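Local structure of Fe-superoxide dismutase homolog (Plasmodium berghei, 2A03) at residues Leu16-Ala19 with Leu20-Ser24; Pro25-Glu29 with Glu30-Phe34. The protein converts superoxide radicals into hydrogen peroxide and molecular oxygen, as an iron/manganese-family superoxide dismutase that binds manganese in this crystal. All blocks are in the same frame, centred on the assembly; numbering follows the deposited sequence.

Interaction 1. Residues Leu16-Ala19 with Leu20-Ser24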
ATOM      1  N   LEU A  16      21.359 -10.688   4.495  1.00 40.04           N
ATOM      2  CA  LEU A  16      20.429 -11.506   5.273  1.00 39.74           C
ATOM      3  C   LEU A  16      21.217 -12.492   6.114  1.00 37.99           C
ATOM      4  O   LEU A  16      22.253 -12.970   5.696  1.00 36.73           O
ATOM      5  CB  LEU A  16      19.481 -12.308   4.367  1.00 41.55           C
ATOM      6  CG  LEU A  16      18.384 -11.607   3.564  1.00 43.03           C
ATOM      7  CD1 LEU A  16      17.696 -12.622   2.645  1.00 43.89           C
ATOM      8  CD2 LEU A  16      17.393 -10.943   4.479  1.00 42.33           C
ATOM      9  N   LYS A  17      20.695 -12.799   7.295  1.00 38.04           N
ATOM     10  CA  LYS A  17      21.345 -13.713   8.216  1.00 37.42           C
ATOM     11  C   LYS A  17      20.894 -15.152   7.963  1.00 35.80           C
ATOM     12  O   LYS A  17      21.256 -16.059   8.714  1.00 35.08           O
ATOM     13  CB  LYS A  17      21.035 -13.282   9.655  1.00 38.47           C
ATOM     14  CG  LYS A  17      21.554 -11.838   9.934  1.00 41.05           C
ATOM     15  CD  LYS A  17      21.427 -11.405  11.401  1.00 41.11           C
ATOM     16  CE  LYS A  17      22.014  -9.982  11.621  1.00 42.54           C
ATOM     17  NZ  LYS A  17      21.443  -8.973  10.662  1.00 42.93           N
ATOM     18  N   TYR A  18      20.098 -15.348   6.908  1.00 33.47           N
ATOM     19  CA  TYR A  18      19.610 -16.660   6.559  1.00 32.19           C
ATOM     20  C   TYR A  18      19.371 -16.763   5.048  1.00 30.57           C
ATOM     21  O   TYR A  18      19.315 -15.761   4.367  1.00 31.02           O
ATOM     22  CB  TYR A  18      18.350 -16.983   7.373  1.00 31.13           C
ATOM     23  CG  TYR A  18      17.373 -15.807   7.540  1.00 30.79           C
ATOM     24  CD1 TYR A  18      16.557 -15.407   6.495  1.00 30.20           C
ATOM     25  CD2 TYR A  18      17.252 -15.136   8.745  1.00 28.27           C
ATOM     26  CE1 TYR A  18      15.656 -14.344   6.632  1.00 30.90           C
ATOM     27  CE2 TYR A  18      16.362 -14.078   8.891  1.00 29.47           C
ATOM     28  CZ  TYR A  18      15.561 -13.686   7.825  1.00 30.94           C
ATOM     29  OH  TYR A  18      14.658 -12.639   7.947  1.00 29.96           O
ATOM     30  N   ALA A  19      19.253 -17.981   4.536  1.00 29.82           N
ATOM     31  CA  ALA A  19      18.970 -18.219   3.123  1.00 30.04           C
ATOM     32  C   ALA A  19      17.589 -17.684   2.713  1.00 30.18           C
ATOM     33  O   ALA A  19      16.698 -17.488   3.546  1.00 29.49           O
ATOM     34  CB  ALA A  19      19.080 -19.726   2.809  1.00 29.41           C
ATOM     35  N   LEU A  20      17.427 -17.429   1.419  1.00 30.25           N
ATOM     36  CA  LEU A  20      16.176 -16.905   0.904  1.00 29.56           C
ATOM     37  C   LEU A  20      15.002 -17.889   1.072  1.00 29.41           C
ATOM     38  O   LEU A  20      13.834 -17.468   1.093  1.00 27.96           O
ATOM     39  CB  LEU A  20      16.345 -16.526  -0.564  1.00 30.66           C
ATOM     40  CG  LEU A  20      17.206 -15.300  -0.914  1.00 31.49           C
ATOM     41  CD1 LEU A  20      17.509 -15.319  -2.408  1.00 29.80           C
ATOM     42  CD2 LEU A  20      16.534 -13.987  -0.521  1.00 31.98           C
ATOM     43  N   ASN A  21      15.297 -19.185   1.212  1.00 29.04           N
ATOM     44  CA  ASN A  21      14.226 -20.178   1.467  1.00 28.83           C
ATOM     45  C   ASN A  21      14.123 -20.633   2.925  1.00 29.34           C
ATOM     46  O   ASN A  21      13.462 -21.638   3.235  1.00 29.08           O
ATOM     47  CB  ASN A  21      14.358 -21.392   0.554  1.00 27.43           C
ATOM     48  CG  ASN A  21      15.558 -22.265   0.913  1.00 28.73           C
ATOM     49  OD1 ASN A  21      16.554 -21.778   1.452  1.00 29.13           O
ATOM     50  ND2 ASN A  21      15.460 -23.554   0.623  1.00 22.79           N
ATOM     51  N   ALA A  22      14.723 -19.872   3.836  1.00 29.53           N
ATOM     52  CA  ALA A  22      14.783 -20.307   5.223  1.00 28.97           C
ATOM     53  C   ALA A  22      13.464 -20.096   5.952  1.00 28.97           C
ATOM     54  O   ALA A  22      13.269 -20.673   7.014  1.00 28.97           O
ATOM     55  CB  ALA A  22      15.890 -19.593   5.957  1.00 29.55           C
ATOM     56  N   LEU A  23      12.579 -19.267   5.403  1.00 28.36           N
ATOM     57  CA  LEU A  23      11.315 -18.943   6.074  1.00 29.14           C
ATOM     58  C   LEU A  23      10.081 -19.631   5.469  1.00 29.36           C
ATOM     59  O   LEU A  23       8.974 -19.418   5.968  1.00 29.15           O
ATOM     60  CB  LEU A  23      11.075 -17.421   6.097  1.00 29.68           C
ATOM     61  CG  LEU A  23      12.247 -16.531   6.538  1.00 28.97           C
ATOM     62  CD1 LEU A  23      11.801 -15.081   6.661  1.00 29.38           C
ATOM     63  CD2 LEU A  23      12.874 -17.001   7.829  1.00 29.05           C
ATOM     64  N   SER A  24      10.271 -20.452   4.425  1.00 28.15           N
ATOM     65  CA  SER A  24       9.157 -21.160   3.817  1.00 27.95           C
ATOM     66  C   SER A  24       8.709 -22.276   4.746  1.00 28.35           C
ATOM     67  O   SER A  24       9.521 -22.793   5.507  1.00 27.58           O
ATOM     68  CB  SER A  24       9.524 -21.708   2.433  1.00 27.82           C
ATOM     69  OG  SER A  24      10.463 -22.783   2.468  1.00 27.08           O
TER
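Ala19 and Ala22 close a type I beta turn, a local surface contact in the loop that leads to helix 29-51. Leu16, Tyr18, Leu20 and Leu23 add apolar contacts around it. The turn is closed by one backbone hydrogen bond, from Ala22 N to Ala19 O, 3.1 Å long.

Tyr18 makes the main side-chain contacts. Its CG sits between the backbone N and the carbonyl carbon (chi1 40°), which turns the ring back toward Leu23. Leu23 CD2 lies over one ring face in a CH-pi contact, 4.2 Å from the Tyr18 centroid. It is offset toward the rim, near CE1. The other methyl, Leu23 CD1, also reaches Tyr18 CE1, at 3.9 Å. Lower on the same side chain, Tyr18 CB meets Ala22 CB at 3.9 Å. The phenol end is fixed from outside: Tyr18 OH is hydrogen-bonded to Trp86 O.

A second apolar contact joins two leucines on the manganese side: the Leu16 side chain is about 11 Å from the manganese ion, and that of Leu20 about 8 Å from the side chain of its ligand His35. Leu16 CD1 touches Leu20 CD2 at 3.6 Å, and the two side chains cross at about a right angle. Between the exposed residues Asn21 and Ala19, Asn21 OD1 lies 3.5 Å from Ala19 CB.

Tyr18 and Leu20 both pack on Leu32 of helix 29-51, and Leu16 packs on Tyr36 of that helix. Lys17 forms a salt bridge with Asp87, at the end of helix 70-87, while Leu23 rests on Met89 and Leu190 in neighbouring loops.

Interaction 2. Residues Pro25-Glu29 with Glu30-Phe34. With ZN (zinc ion), chain D.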
ATOM      1  N   PRO A  25       7.410 -22.661   4.678  1.00 28.25           N
ATOM      2  CA  PRO A  25       6.364 -22.149   3.778  1.00 28.02           C
ATOM      3  C   PRO A  25       5.713 -20.867   4.284  1.00 29.22           C
ATOM      4  O   PRO A  25       4.847 -20.326   3.602  1.00 30.38           O
ATOM      5  CB  PRO A  25       5.317 -23.254   3.810  1.00 27.74           C
ATOM      6  CG  PRO A  25       5.406 -23.752   5.230  1.00 27.77           C
ATOM      7  CD  PRO A  25       6.884 -23.717   5.562  1.00 27.37           C
ATOM      8  N   HIS A  26       6.123 -20.393   5.460  1.00 27.72           N
ATOM      9  CA  HIS A  26       5.514 -19.231   6.065  1.00 27.78           C
ATOM     10  C   HIS A  26       5.671 -17.979   5.201  1.00 27.94           C
ATOM     11  O   HIS A  26       4.686 -17.296   4.909  1.00 26.72           O
ATOM     12  CB  HIS A  26       6.129 -19.000   7.430  1.00 26.80           C
ATOM     13  CG  HIS A  26       6.187 -20.241   8.257  1.00 28.91           C
ATOM     14  ND1 HIS A  26       5.070 -20.999   8.531  1.00 26.52           N
ATOM     15  CD2 HIS A  26       7.234 -20.884   8.826  1.00 26.35           C
ATOM     16  CE1 HIS A  26       5.423 -22.032   9.268  1.00 29.74           C
ATOM     17  NE2 HIS A  26       6.728 -21.982   9.465  1.00 27.35           N
ATOM     18  N   ILE A  27       6.913 -17.669   4.833  1.00 28.42           N
ATOM     19  CA  ILE A  27       7.181 -16.710   3.767  1.00 29.34           C
ATOM     20  C   ILE A  27       8.022 -17.455   2.713  1.00 29.62           C
ATOM     21  O   ILE A  27       9.049 -18.084   3.027  1.00 30.02           O
ATOM     22  CB  ILE A  27       7.852 -15.412   4.278  1.00 30.31           C
ATOM     23  CG1 ILE A  27       6.933 -14.699   5.284  1.00 30.93           C
ATOM     24  CG2 ILE A  27       8.142 -14.447   3.129  1.00 30.55           C
ATOM     25  CD1 ILE A  27       7.626 -13.616   6.112  1.00 31.05           C
ATOM     26  N   SER A  28       7.547 -17.427   1.473  1.00 28.47           N
ATOM     27  CA  SER A  28       8.213 -18.165   0.412  1.00 28.44           C
ATOM     28  C   SER A  28       9.579 -17.587  -0.004  1.00 28.20           C
ATOM     29  O   SER A  28       9.896 -16.409   0.223  1.00 27.27           O
ATOM     30  CB  SER A  28       7.305 -18.297  -0.817  1.00 26.83           C
ATOM     31  OG  SER A  28       7.318 -17.120  -1.586  1.00 24.89           O
ATOM     32  N   GLU A  29      10.366 -18.465  -0.608  1.00 28.79           N
ATOM     33  CA  GLU A  29      11.622 -18.117  -1.249  1.00 29.45           C
ATOM     34  C   GLU A  29      11.445 -17.019  -2.280  1.00 28.50           C
ATOM     35  O   GLU A  29      12.212 -16.049  -2.292  1.00 28.26           O
ATOM     36  CB  GLU A  29      12.232 -19.345  -1.901  1.00 28.39           C
ATOM     37  CG  GLU A  29      13.640 -19.134  -2.364  1.00 30.87           C
ATOM     38  CD  GLU A  29      14.133 -20.279  -3.225  1.00 33.88           C
ATOM     39  OE1 GLU A  29      13.648 -20.432  -4.375  1.00 46.66           O
ATOM     40  OE2 GLU A  29      15.009 -21.021  -2.756  1.00 40.78           O
ATOM     41  N   GLU A  30      10.427 -17.156  -3.121  1.00 28.20           N
ATOM     42  CA  GLU A  30      10.135 -16.129  -4.096  1.00 29.63           C
ATOM     43  C   GLU A  30       9.833 -14.769  -3.440  1.00 31.47           C
ATOM     44  O   GLU A  30      10.297 -13.727  -3.921  1.00 32.50           O
ATOM     45  CB  GLU A  30       8.984 -16.558  -4.999  1.00 29.43           C
ATOM     46  CG  GLU A  30       8.592 -15.509  -6.035  1.00 28.42           C
ATOM     47  CD  GLU A  30       7.448 -15.964  -6.920  1.00 28.92           C
ATOM     48  OE1 GLU A  30       6.920 -17.081  -6.690  1.00 25.63           O
ATOM     49  OE2 GLU A  30       7.089 -15.194  -7.849  1.00 26.98           O
ATOM     50  N   THR A  31       9.075 -14.769  -2.347  1.00 32.06           N
ATOM     51  CA  THR A  31       8.788 -13.525  -1.647  1.00 32.20           C
ATOM     52  C   THR A  31      10.075 -12.879  -1.150  1.00 32.32           C
ATOM     53  O   THR A  31      10.310 -11.700  -1.387  1.00 33.67           O
ATOM     54  CB  THR A  31       7.786 -13.724  -0.489  1.00 31.78           C
ATOM     55  OG1 THR A  31       6.480 -13.925  -1.027  1.00 34.90           O
ATOM     56  CG2 THR A  31       7.721 -12.507   0.430  1.00 32.61           C
ATOM     57  N   LEU A  32      10.918 -13.629  -0.465  1.00 32.85           N
ATOM     58  CA  LEU A  32      12.185 -13.055   0.002  1.00 33.66           C
ATOM     59  C   LEU A  32      13.034 -12.490  -1.121  1.00 33.06           C
ATOM     60  O   LEU A  32      13.674 -11.458  -0.943  1.00 33.18           O
ATOM     61  CB  LEU A  32      13.012 -14.072   0.782  1.00 33.17           C
ATOM     62  CG  LEU A  32      12.918 -13.833   2.271  1.00 35.79           C
ATOM     63  CD1 LEU A  32      11.497 -13.996   2.686  1.00 37.18           C
ATOM     64  CD2 LEU A  32      13.839 -14.776   3.063  1.00 37.35           C
ATOM     65  N   SER A  33      13.058 -13.167  -2.264  1.00 33.00           N
ATOM     66  CA  SER A  33      13.874 -12.711  -3.363  1.00 33.83           C
ATOM     67  C   SER A  33      13.350 -11.403  -3.931  1.00 32.34           C
ATOM     68  O   SER A  33      14.132 -10.512  -4.182  1.00 33.91           O
ATOM     69  CB  SER A  33      14.015 -13.783  -4.469  1.00 34.79           C
ATOM     70  OG  SER A  33      12.849 -13.855  -5.256  1.00 42.25           O
ATOM     71  N   PHE A  34      12.044 -11.262  -4.118  1.00 30.74           N
ATOM     72  CA  PHE A  34      11.503  -9.978  -4.589  1.00 30.81           C
ATOM     73  C   PHE A  34      11.598  -8.909  -3.485  1.00 31.40           C
ATOM     74  O   PHE A  34      12.044  -7.783  -3.726  1.00 32.39           O
ATOM     75  CB  PHE A  34      10.056 -10.113  -5.099  1.00 27.99           C
ATOM     76  CG  PHE A  34       9.955 -10.658  -6.491  1.00 28.46           C
ATOM     77  CD1 PHE A  34      10.147  -9.824  -7.597  1.00 28.61           C
ATOM     78  CD2 PHE A  34       9.688 -12.000  -6.716  1.00 27.64           C
ATOM     79  CE1 PHE A  34      10.081 -10.337  -8.919  1.00 25.57           C
ATOM     80  CE2 PHE A  34       9.613 -12.517  -8.029  1.00 27.29           C
ATOM     81  CZ  PHE A  34       9.810 -11.685  -9.125  1.00 23.91           C
TER
HETATM   82 ZN    ZN D 600       8.229 -23.139  10.835  1.00 64.06          ZN
HETATM   83  O   HOH W   1       8.481 -22.239  13.145  1.00 43.08           O
HETATM   84  O   HOH W   2       6.207 -24.043  11.375  1.00 49.43           O
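Ser28 and Thr31 meet in an N-cap at the start of helix 29-51: Ser28 OG accepts from Thr31 N at 3.0 Å. With chi1 at 80°, OG stands between the backbone N and the carbonyl carbon, which brings it to that N-H. Two backbone bonds follow: Leu32 N to Ser28 O, nearly straight at 170°, and Ser33 N to Glu29 O. Ser33 OG donates to Glu30 O at 2.9 Å. That oxygen also takes Phe34 N, from the same face of its plane.

The apolar part rests on one methyl. Ile27 CG2 touches both Thr31 CG2 and Leu32 CD1, each at 3.4 Å.

Outside the segments, Asp175 holds both hydroxyls of the cap, OD1 bonding Ser28 OG and OD2 bonding Thr31 OG1. Glu30 OE2 forms a salt bridge with Arg177 of the second subunit.

In the loop before the helix, away from the manganese ligands, His26 NE2 binds a zinc ion at 2.3 Å, together with two waters.

This is a serine N-cap at the first long helix of the alpha-hairpin domain. About two turns on from the cap, the same helix supplies His35, a ligand of the manganese ion.

How the interactions relate
From the N terminus, the two contacts come in series, neither nested nor crossing. Interaction 1 closes a tight turn in the loop at 16-24. Interaction 2 then takes the chain from Pro25, after a cis peptide bond, into helix 29-51. Their centres are 8 Å apart, and they touch because the turn folds back on the start of the helix. Leu20 O lies 3.3 Å from Leu32 CD2, and Asn21 CB lies 3.4 Å from Glu29 OE2. Interaction 1 ties the loop to the end of helix 70-87. Interaction 2 ties the helix start to helix 173-176 and the second subunit. Both lie in the alpha-hairpin region.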